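Local coordinates for protein beta-hexosaminidase (Neisseria gonorrhoeae, PDB 6JTJ) that probably removes the terminal beta-1,4-linked N-acetylglucosamine from peptide-linked peptidoglycan fragments, a step in recycling of the cell wall, at residues Q62-D66 against P67-G71; T152-A156 against C157-L161; S273-L277 against K278-R282; I285-K288 against G289-S293. All blocks are in the same frame, centred on the assembly; numbering follows the deposited sequence.

Interaction 1: Q62-D66 against P67-G71; sequences QRLLD and PAIGG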
loop_
_atom_site.group_PDB
_atom_site.type_symbol
_atom_site.label_atom_id
_atom_site.label_comp_id
_atom_site.label_asym_id
_atom_site.label_seq_id
_atom_site.Cartn_x
_atom_site.Cartn_y
_atom_site.Cartn_z
ATOM N N GLN C 62 9.719 30.306 -10.090
ATOM C CA GLN C 62 11.102 30.567 -9.731
ATOM C C GLN C 62 11.793 29.282 -9.336
ATOM O O GLN C 62 12.922 29.037 -9.746
ATOM C CB GLN C 62 11.198 31.607 -8.610
ATOM C CG GLN C 62 10.920 33.015 -9.098
ATOM C CD GLN C 62 10.507 33.954 -7.985
ATOM O OE1 GLN C 62 9.342 34.398 -7.879
ATOM N NE2 GLN C 62 11.470 34.265 -7.142
ATOM N N ARG C 63 11.115 28.455 -8.548
ATOM C CA ARG C 63 11.675 27.163 -8.166
ATOM C C ARG C 63 12.011 26.309 -9.387
ATOM O O ARG C 63 13.093 25.751 -9.452
ATOM C CB ARG C 63 10.719 26.415 -7.233
ATOM C CG ARG C 63 11.249 25.072 -6.776
ATOM C CD ARG C 63 10.674 24.660 -5.435
ATOM N NE ARG C 63 9.264 24.988 -5.379
ATOM C CZ ARG C 63 8.690 25.814 -4.517
ATOM N NH1 ARG C 63 9.372 26.435 -3.559
ATOM N NH2 ARG C 63 7.391 26.008 -4.615
ATOM N N LEU C 64 11.107 26.244 -10.365
ATOM C CA LEU C 64 11.313 25.356 -11.512
ATOM C C LEU C 64 12.382 25.863 -12.475
ATOM O O LEU C 64 12.771 25.143 -13.400
ATOM C CB LEU C 64 10.002 25.104 -12.269
ATOM C CG LEU C 64 8.784 24.514 -11.537
ATOM C CD1 LEU C 64 7.898 23.734 -12.497
ATOM C CD2 LEU C 64 9.122 23.676 -10.312
ATOM N N LEU C 65 12.835 27.103 -12.280
ATOM C CA LEU C 65 13.916 27.652 -13.080
ATOM C C LEU C 65 15.263 27.235 -12.546
ATOM O O LEU C 65 16.274 27.393 -13.229
ATOM C CB LEU C 65 13.813 29.185 -13.165
ATOM C CG LEU C 65 12.728 29.664 -14.137
ATOM C CD1 LEU C 65 12.383 31.127 -13.903
ATOM C CD2 LEU C 65 13.169 29.442 -15.574
ATOM N N ASP C 66 15.290 26.708 -11.329
ATOM C CA ASP C 66 16.547 26.334 -10.704
ATOM C C ASP C 66 17.234 25.243 -11.524
ATOM O O ASP C 66 16.588 24.283 -11.936
ATOM C CB ASP C 66 16.284 25.867 -9.276
ATOM C CG ASP C 66 17.541 25.780 -8.438
ATOM O OD1 ASP C 66 18.464 25.014 -8.789
ATOM O OD2 ASP C 66 17.594 26.460 -7.397
ATOM N N PRO C 67 18.544 25.396 -11.793
ATOM C CA PRO C 67 19.242 24.379 -12.600
ATOM C C PRO C 67 19.265 22.957 -11.990
ATOM O O PRO C 67 19.554 22.005 -12.708
ATOM C CB PRO C 67 20.680 24.934 -12.723
ATOM C CG PRO C 67 20.799 25.995 -11.680
ATOM C CD PRO C 67 19.420 26.533 -11.458
ATOM N N ALA C 68 18.982 22.831 -10.694
ATOM C CA ALA C 68 18.885 21.532 -10.043
ATOM C C ALA C 68 17.685 20.703 -10.536
ATOM O O ALA C 68 17.705 19.477 -10.479
ATOM C CB ALA C 68 18.824 21.696 -8.532
ATOM N N ILE C 69 16.672 21.381 -11.053
ATOM C CA ILE C 69 15.448 20.728 -11.457
ATOM C C ILE C 69 15.464 20.349 -12.933
ATOM O O ILE C 69 15.905 21.137 -13.781
ATOM C CB ILE C 69 14.257 21.613 -11.089
ATOM C CG1 ILE C 69 14.218 21.710 -9.566
ATOM C CG2 ILE C 69 12.962 21.041 -11.653
ATOM C CD1 ILE C 69 13.048 22.482 -9.019
ATOM N N GLY C 70 15.041 19.115 -13.221
ATOM C CA GLY C 70 14.938 18.612 -14.601
ATOM C C GLY C 70 13.571 18.126 -15.026
ATOM O O GLY C 70 13.329 17.936 -16.215
ATOM N N GLY C 71 12.660 17.937 -14.071
ATOM C CA GLY C 71 11.313 17.471 -14.392
ATOM C C GLY C 71 10.330 17.637 -13.248
ATOM O O GLY C 71 10.688 18.059 -12.160
#
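The carboxylate of Asp66 is the flat group at the centre of this turn, with Pro67 beside it, and its two oxygens have different partners. OD1 takes the backbone N-H of Ala68 on its anti lone pair, the one directed away from OD2, with Asp66 OD1 to Ala68 N measuring 2.9 Å and an N-H...O angle of 168°. The imide nitrogen of Pro67, which has no hydrogen to give, lies 3.0 Å from the same Asp66 OD1. OD2 is engaged by Arg335 of helix 328-335 in a salt bridge. Ile69 N also bonds to Asp66 O at 3.0 Å, closing a type I beta turn from Asp66 to Ile69. The OD1 bond is an Asx turn, superposed on the beta turn that starts at the same residue, with Pro67 at the second position. A chi1 of -166° sets the carboxylate beside the carbonyl carbon, within reach of Ala68 N. Ile69 then points back at the helix, its CD1 lying 3.3 Å from Arg63 O and 4.3 Å from Leu64 CD2. The unit is the helix-to-strand joint of a beta-alpha-beta segment, strand 47-49, helix 58-64 and strand 69-74. Arg96 donates to the carbonyls of Leu64 and Asp66, while Arg63 pairs with Asp332. With a backbone donor on one oxygen and a guanidinium on the other, Asp66 is probably held ionised and its rotation fixed.

Interaction 2: T152-A156 against C157-L161; sequences TELSA and CGIDL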
loop_
_atom_site.group_PDB
_atom_site.type_symbol
_atom_site.label_atom_id
_atom_site.label_comp_id
_atom_site.label_asym_id
_atom_site.label_seq_id
_atom_site.Cartn_x
_atom_site.Cartn_y
_atom_site.Cartn_z
ATOM N N THR C 152 -1.760 7.927 -25.223
ATOM C CA THR C 152 -2.261 8.942 -26.151
ATOM C C THR C 152 -3.049 10.030 -25.425
ATOM O O THR C 152 -2.850 11.208 -25.672
ATOM C CB THR C 152 -3.115 8.330 -27.272
ATOM O OG1 THR C 152 -2.370 7.321 -27.967
ATOM C CG2 THR C 152 -3.524 9.415 -28.271
ATOM N N GLU C 153 -3.924 9.641 -24.509
ATOM C CA GLU C 153 -4.738 10.618 -23.818
ATOM C C GLU C 153 -3.867 11.530 -22.980
ATOM O O GLU C 153 -4.173 12.721 -22.830
ATOM C CB GLU C 153 -5.812 9.925 -22.967
ATOM C CG GLU C 153 -6.845 9.201 -23.810
ATOM C CD GLU C 153 -7.969 8.555 -23.009
ATOM O OE1 GLU C 153 -7.960 8.585 -21.771
ATOM O OE2 GLU C 153 -8.877 7.983 -23.631
ATOM N N LEU C 154 -2.795 10.980 -22.403
ATOM C CA LEU C 154 -1.898 11.802 -21.601
ATOM C C LEU C 154 -1.048 12.689 -22.493
ATOM O O LEU C 154 -0.803 13.848 -22.160
ATOM C CB LEU C 154 -0.996 10.940 -20.719
ATOM C CG LEU C 154 -1.636 10.257 -19.522
ATOM C CD1 LEU C 154 -0.651 9.245 -18.958
ATOM C CD2 LEU C 154 -2.032 11.270 -18.463
ATOM N N SER C 155 -0.616 12.147 -23.624
ATOM C CA SER C 155 0.194 12.906 -24.568
ATOM C C SER C 155 -0.541 14.158 -25.070
ATOM O O SER C 155 0.061 15.207 -25.240
ATOM C CB SER C 155 0.599 12.028 -25.747
ATOM O OG SER C 155 1.416 10.958 -25.332
ATOM N N ALA C 156 -1.857 14.038 -25.243
ATOM C CA ALA C 156 -2.696 15.172 -25.639
ATOM C C ALA C 156 -2.670 16.302 -24.644
ATOM O O ALA C 156 -3.019 17.429 -25.005
ATOM C CB ALA C 156 -4.126 14.721 -25.837
ATOM N N CYS C 157 -2.319 16.004 -23.394
ATOM C CA CYS C 157 -2.349 17.006 -22.371
ATOM C C CYS C 157 -0.976 17.545 -22.067
ATOM O O CYS C 157 -0.829 18.345 -21.162
ATOM C CB CYS C 157 -2.988 16.437 -21.122
ATOM S SG CYS C 157 -4.712 15.927 -21.376
ATOM N N GLY C 158 0.036 17.119 -22.817
ATOM C CA GLY C 158 1.400 17.628 -22.644
ATOM C C GLY C 158 2.259 16.847 -21.664
ATOM O O GLY C 158 3.289 17.348 -21.221
ATOM N N ILE C 159 1.840 15.628 -21.332
ATOM C CA ILE C 159 2.564 14.764 -20.408
ATOM C C ILE C 159 3.594 13.997 -21.221
ATOM O O ILE C 159 3.316 13.599 -22.338
ATOM C CB ILE C 159 1.624 13.745 -19.739
ATOM C CG1 ILE C 159 0.430 14.442 -19.048
ATOM C CG2 ILE C 159 2.387 12.859 -18.778
ATOM C CD1 ILE C 159 0.775 15.327 -17.885
ATOM N N ASP C 160 4.779 13.773 -20.671
ATOM C CA ASP C 160 5.803 13.020 -21.414
ATOM C C ASP C 160 5.725 11.509 -21.216
ATOM O O ASP C 160 5.904 10.747 -22.159
ATOM C CB ASP C 160 7.193 13.504 -21.036
ATOM C CG ASP C 160 7.464 14.899 -21.535
ATOM O OD1 ASP C 160 7.583 15.070 -22.766
ATOM O OD2 ASP C 160 7.573 15.813 -20.701
ATOM N N LEU C 161 5.466 11.097 -19.977
ATOM C CA LEU C 161 5.686 9.726 -19.547
ATOM C C LEU C 161 4.717 9.359 -18.426
ATOM O O LEU C 161 4.475 10.167 -17.520
ATOM C CB LEU C 161 7.109 9.649 -19.018
ATOM C CG LEU C 161 7.610 8.405 -18.297
ATOM C CD1 LEU C 161 7.981 7.334 -19.297
ATOM C CD2 LEU C 161 8.819 8.754 -17.479
#
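Leu154 and Ile159 form the tight side of this helix end. The backbone oxygen of Leu154 is gripped from opposite faces of its plane by two N-H groups: Cys157 N at 2.9 Å from Leu154 O, and Ile159 N at 3.3 Å from the same oxygen. Around this twice-bonded oxygen the aliphatic parts close in, with Ile159 CB 4.0 Å from Leu154 CB and Ile159 CG1 4.1 Å from Leu154 CD2. For Ile159 a chi1 of -55° turns CG1 back over the last helical turn, where it also comes within 3.4 Å of Leu154 O. Leu154 packs on Val104 and His106 of strand 101-108. This is a Schellman motif; it ends helix 136-155 and turns the chain toward strand 161-162, which pairs in parallel with strand 101-108. Its six-residue bond runs from Ile159 N to Leu154 O, its inner bond from Gly158 N to Ser155 O at 3.1 Å, and the flanking apolar pair is the signature hydrophobic contact across it. Gly158 adopts positive phi (90°), a left-handed conformation in which the absence of a side chain spares a collision with the preceding carbonyl. Gly158 is also the looser side of the contact, partly exposed where every other touching residue is buried. Ser155 OG finds its partners outside the contact, among them Gly203 O and Asn355 ND2. Cys157 leans on Ile82 and Leu85 of helix 82-94.

Interaction 3: S273-L277 against K278-R282; sequences SEIWL and KQILR
Ile280 and Trp276 lie side by side one turn apart, pointing the same way. The methyl CD1 of Ile280 comes within 3.6 Å of Trp276 CE3, beside the six-membered ring, and the same methyl is 4.1 Å from Ile275 CG2, so one terminal carbon serves two neighbours. Ile280 CG1 sits beside its own backbone N (chi1 -68°) and a nearly extended chi2 then sends CD1 out towards the indole. On another flank of the helix Glu274 OE2 and Lys278 NZ make a long salt bridge of 3.6 Å, and NZ also donates to Glu316 O. The backbone that sets these side chains is unusual. Glu274 O accepts from both Lys278 N at 2.7 Å and Gln279 N, after which each bond skips one residue more than an alpha helix would: Ile280 N to Ile275 O at 2.9 Å, Leu281 N to Trp276 O, Arg282 N to Leu277 O. Such wider pi-type turns occupy residues 275-282 of helix 274-284, which lies on the chain's crossover from strand 254-257 to its parallel neighbour 290-295 in the glycoside hydrolase family 3 barrel domain. At the start Ser273 is the N-cap, its OG taking Trp276 N almost in line (3.0 Å, 175°). Asp266 in turn bonds to that OG. Farther out, Tyr262 meets the Trp276 ring edge-to-face, and Leu233 and Leu236 of helix 233-238 pack against it.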
loop_
_atom_site.group_PDB
_atom_site.type_symbol
_atom_site.label_atom_id
_atom_site.label_comp_id
_atom_site.label_asym_id
_atom_site.label_seq_id
_atom_site.Cartn_x
_atom_site.Cartn_y
_atom_site.Cartn_z
ATOM N N SER C 273 21.328 1.195 -2.941
ATOM C CA SER C 273 22.336 0.129 -2.995
ATOM C C SER C 273 23.162 0.140 -4.274
ATOM O O SER C 273 22.632 -0.120 -5.351
ATOM C CB SER C 273 21.654 -1.226 -2.892
ATOM O OG SER C 273 22.572 -2.276 -3.163
ATOM N N GLU C 274 24.459 0.409 -4.148
ATOM C CA GLU C 274 25.406 0.321 -5.270
ATOM C C GLU C 274 25.390 -1.047 -5.895
ATOM O O GLU C 274 25.508 -1.193 -7.105
ATOM C CB GLU C 274 26.836 0.582 -4.808
ATOM C CG GLU C 274 27.137 2.018 -4.454
ATOM C CD GLU C 274 28.624 2.250 -4.208
ATOM O OE1 GLU C 274 29.253 1.430 -3.496
ATOM O OE2 GLU C 274 29.170 3.245 -4.725
ATOM N N ILE C 275 25.266 -2.064 -5.056
ATOM C CA ILE C 275 25.242 -3.435 -5.540
ATOM C C ILE C 275 24.045 -3.619 -6.492
ATOM O O ILE C 275 24.215 -4.044 -7.638
ATOM C CB ILE C 275 25.222 -4.436 -4.361
ATOM C CG1 ILE C 275 26.568 -4.377 -3.604
ATOM C CG2 ILE C 275 24.973 -5.850 -4.860
ATOM C CD1 ILE C 275 26.551 -4.993 -2.222
ATOM N N TRP C 276 22.852 -3.258 -6.033
ATOM C CA TRP C 276 21.662 -3.412 -6.874
ATOM C C TRP C 276 21.738 -2.548 -8.128
ATOM O O TRP C 276 21.460 -3.020 -9.226
ATOM C CB TRP C 276 20.367 -3.119 -6.094
ATOM C CG TRP C 276 19.919 -4.261 -5.277
ATOM C CD1 TRP C 276 19.834 -4.318 -3.919
ATOM C CD2 TRP C 276 19.486 -5.529 -5.759
ATOM N NE1 TRP C 276 19.378 -5.549 -3.521
ATOM C CE2 TRP C 276 19.183 -6.320 -4.636
ATOM C CE3 TRP C 276 19.347 -6.084 -7.036
ATOM C CZ2 TRP C 276 18.713 -7.637 -4.749
ATOM C CZ3 TRP C 276 18.922 -7.394 -7.153
ATOM C CH2 TRP C 276 18.582 -8.154 -6.015
ATOM N N LEU C 277 22.105 -1.285 -7.963
ATOM C CA LEU C 277 21.975 -0.321 -9.037
ATOM C C LEU C 277 23.174 -0.292 -9.995
ATOM O O LEU C 277 22.982 -0.165 -11.201
ATOM C CB LEU C 277 21.706 1.073 -8.465
ATOM C CG LEU C 277 20.504 1.181 -7.524
ATOM C CD1 LEU C 277 20.341 2.614 -7.046
ATOM C CD2 LEU C 277 19.218 0.696 -8.191
ATOM N N LYS C 278 24.392 -0.417 -9.480
ATOM C CA LYS C 278 25.563 -0.339 -10.351
ATOM C C LYS C 278 25.997 -1.709 -10.794
ATOM O O LYS C 278 26.134 -1.978 -11.976
ATOM C CB LYS C 278 26.714 0.389 -9.657
ATOM C CG LYS C 278 26.410 1.857 -9.441
ATOM C CD LYS C 278 27.592 2.603 -8.855
ATOM C CE LYS C 278 27.252 4.074 -8.749
ATOM N NZ LYS C 278 28.216 4.794 -7.887
ATOM N N GLN C 279 26.198 -2.588 -9.837
ATOM C CA GLN C 279 26.744 -3.883 -10.141
ATOM C C GLN C 279 25.711 -4.746 -10.891
ATOM O O GLN C 279 26.039 -5.360 -11.915
ATOM C CB GLN C 279 27.270 -4.505 -8.829
ATOM C CG GLN C 279 27.812 -5.919 -8.876
ATOM C CD GLN C 279 28.258 -6.422 -7.505
ATOM O OE1 GLN C 279 28.581 -5.634 -6.607
ATOM N NE2 GLN C 279 28.263 -7.740 -7.338
ATOM N N ILE C 280 24.468 -4.787 -10.406
ATOM C CA ILE C 280 23.474 -5.668 -11.021
ATOM C C ILE C 280 22.760 -5.002 -12.188
ATOM O O ILE C 280 22.825 -5.491 -13.303
ATOM C CB ILE C 280 22.490 -6.237 -9.975
ATOM C CG1 ILE C 280 23.245 -7.198 -9.039
ATOM C CG2 ILE C 280 21.370 -7.010 -10.640
ATOM C CD1 ILE C 280 22.541 -7.492 -7.731
ATOM N N LEU C 281 22.101 -3.870 -11.945
ATOM C CA LEU C 281 21.317 -3.233 -12.999
ATOM C C LEU C 281 22.164 -2.646 -14.140
ATOM O O LEU C 281 21.861 -2.877 -15.301
ATOM C CB LEU C 281 20.387 -2.157 -12.403
ATOM C CG LEU C 281 19.423 -1.461 -13.361
ATOM C CD1 LEU C 281 18.606 -2.452 -14.178
ATOM C CD2 LEU C 281 18.502 -0.512 -12.589
ATOM N N ARG C 282 23.188 -1.860 -13.820
ATOM C CA ARG C 282 24.053 -1.279 -14.855
ATOM C C ARG C 282 24.955 -2.336 -15.476
ATOM O O ARG C 282 24.874 -2.595 -16.671
ATOM C CB ARG C 282 24.922 -0.135 -14.306
ATOM C CG ARG C 282 24.190 1.130 -13.885
ATOM C CD ARG C 282 23.561 1.839 -15.059
ATOM N NE ARG C 282 22.948 3.087 -14.643
ATOM C CZ ARG C 282 21.907 3.669 -15.239
ATOM N NH1 ARG C 282 21.319 3.133 -16.294
ATOM N NH2 ARG C 282 21.462 4.832 -14.779
#

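Interaction 4: I285-K288 against G289-S293; sequences IGFK and GVIFS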
loop_
_atom_site.group_PDB
_atom_site.type_symbol
_atom_site.label_atom_id
_atom_site.label_comp_id
_atom_site.label_asym_id
_atom_site.label_seq_id
_atom_site.Cartn_x
_atom_site.Cartn_y
_atom_site.Cartn_z
ATOM N N ILE C 285 23.048 -6.321 -16.018
ATOM C CA ILE C 285 21.889 -6.277 -16.897
ATOM C C ILE C 285 22.132 -5.408 -18.139
ATOM O O ILE C 285 21.518 -5.635 -19.184
ATOM C CB ILE C 285 20.614 -5.834 -16.128
ATOM C CG1 ILE C 285 20.249 -6.917 -15.116
ATOM C CG2 ILE C 285 19.440 -5.568 -17.066
ATOM C CD1 ILE C 285 19.232 -6.507 -14.084
ATOM N N GLY C 286 22.995 -4.408 -18.026
ATOM C CA GLY C 286 23.308 -3.532 -19.161
ATOM C C GLY C 286 22.329 -2.395 -19.370
ATOM O O GLY C 286 22.278 -1.804 -20.448
ATOM N N PHE C 287 21.555 -2.062 -18.338
ATOM C CA PHE C 287 20.540 -1.019 -18.459
ATOM C C PHE C 287 21.197 0.356 -18.607
ATOM O O PHE C 287 22.037 0.739 -17.802
ATOM C CB PHE C 287 19.613 -1.058 -17.223
ATOM C CG PHE C 287 18.562 0.005 -17.213
ATOM C CD1 PHE C 287 17.563 0.030 -18.180
ATOM C CD2 PHE C 287 18.557 0.988 -16.231
ATOM C CE1 PHE C 287 16.563 1.011 -18.147
ATOM C CE2 PHE C 287 17.568 1.962 -16.193
ATOM C CZ PHE C 287 16.582 1.985 -17.164
ATOM N N LYS C 288 20.769 1.109 -19.604
ATOM C CA LYS C 288 21.313 2.437 -19.862
ATOM C C LYS C 288 20.362 3.591 -19.611
ATOM O O LYS C 288 20.710 4.739 -19.856
ATOM C CB LYS C 288 21.805 2.509 -21.316
ATOM C CG LYS C 288 22.799 1.402 -21.666
ATOM C CD LYS C 288 23.698 1.862 -22.783
ATOM C CE LYS C 288 24.593 0.752 -23.294
ATOM N NZ LYS C 288 25.253 0.061 -22.152
ATOM N N GLY C 289 19.158 3.307 -19.127
ATOM C CA GLY C 289 18.174 4.349 -18.927
ATOM C C GLY C 289 18.264 5.030 -17.580
ATOM O O GLY C 289 19.258 4.934 -16.876
ATOM N N VAL C 290 17.193 5.736 -17.233
ATOM C CA VAL C 290 17.106 6.463 -15.964
ATOM C C VAL C 290 16.863 5.512 -14.803
ATOM O O VAL C 290 15.999 4.625 -14.863
ATOM C CB VAL C 290 15.937 7.470 -15.971
ATOM C CG1 VAL C 290 15.628 7.987 -14.567
ATOM C CG2 VAL C 290 16.240 8.600 -16.924
ATOM N N ILE C 291 17.630 5.701 -13.737
ATOM C CA ILE C 291 17.279 5.120 -12.453
ATOM C C ILE C 291 16.756 6.266 -11.595
ATOM O O ILE C 291 17.534 7.162 -11.206
ATOM C CB ILE C 291 18.480 4.442 -11.807
ATOM C CG1 ILE C 291 18.988 3.315 -12.698
ATOM C CG2 ILE C 291 18.101 3.879 -10.440
ATOM C CD1 ILE C 291 20.287 2.695 -12.222
ATOM N N PHE C 292 15.455 6.265 -11.320
ATOM C CA PHE C 292 14.879 7.192 -10.356
ATOM C C PHE C 292 15.163 6.760 -8.923
ATOM O O PHE C 292 15.365 5.587 -8.669
ATOM C CB PHE C 292 13.382 7.274 -10.517
ATOM C CG PHE C 292 12.945 8.006 -11.736
ATOM C CD1 PHE C 292 13.152 9.377 -11.855
ATOM C CD2 PHE C 292 12.324 7.332 -12.771
ATOM C CE1 PHE C 292 12.728 10.059 -12.971
ATOM C CE2 PHE C 292 11.909 8.012 -13.898
ATOM C CZ PHE C 292 12.109 9.378 -13.999
ATOM N N SER C 293 15.164 7.706 -7.978
ATOM C CA SER C 293 15.295 7.377 -6.553
ATOM C C SER C 293 13.908 7.052 -6.021
ATOM O O SER C 293 12.925 7.244 -6.710
ATOM C CB SER C 293 15.840 8.574 -5.765
ATOM O OG SER C 293 14.826 9.529 -5.518
#
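Phe287 folds its ring back over the backbone of Gly289, and this CH-pi contact dominates the loop. Gly289 CA lies 3.8 Å from the centroid of the Phe287 ring, 30° off the normal. The peptide nitrogen of Gly289 stands 3.4 Å above the ring plane, over its centre. Having no side chain, the glycine lets the aromatic approach this closely, down to 3.4 Å between Phe287 CZ and Gly289 CA. The chi1 of Phe287 (178°) puts the ring on the carbonyl side of its own residue, which lays it against the nearby glycine. Edge contacts come next: Val290 O sits in the ring plane, 3.4 Å from Phe287 CE2, placing a carbonyl oxygen against the slightly positive rim. Apolar packing follows along the strand, with Ile291 CG1 4.0 Å from Phe287 CE2. Polar groups of the loop and the strand behind it look outside the contact: Arg282 NH1 donates to the carbonyls of Phe287 and Gly289, Lys288 O accepts from Arg349, and Ile291 N bonds to Asp320 OD2. The loop leads out of helix 274-284, with Gly286 at positive phi as the first residue to leave the helix. Phe287 and Ile291 both rest on Leu281 of that helix, while strand 290-295 runs parallel between strands 254-257 and 321-323.

Along the chain the four contacts follow in series, all within the family 3 N-terminal domain. Interactions 1 and 4 lead into strands of the same sheet, 69-74 and 290-295, their centres about 22 Å apart. Interaction 2 ends helix 136-155 before strand 161-162 and lies on the opposite side of the chain's centre from interaction 3, about 31 Å away between centres. Interactions 3 and 4 are close neighbours, about 9 Å between centres, and touch directly: Ile280 O meets Ile285 N in a probable hydrogen bond, so helix 274-284 passes straight into the loop. Strand 290-295, entered through interaction 4, carries Asp294, the predicted nucleophile, whereas interaction 1 lies away from the annotated sites.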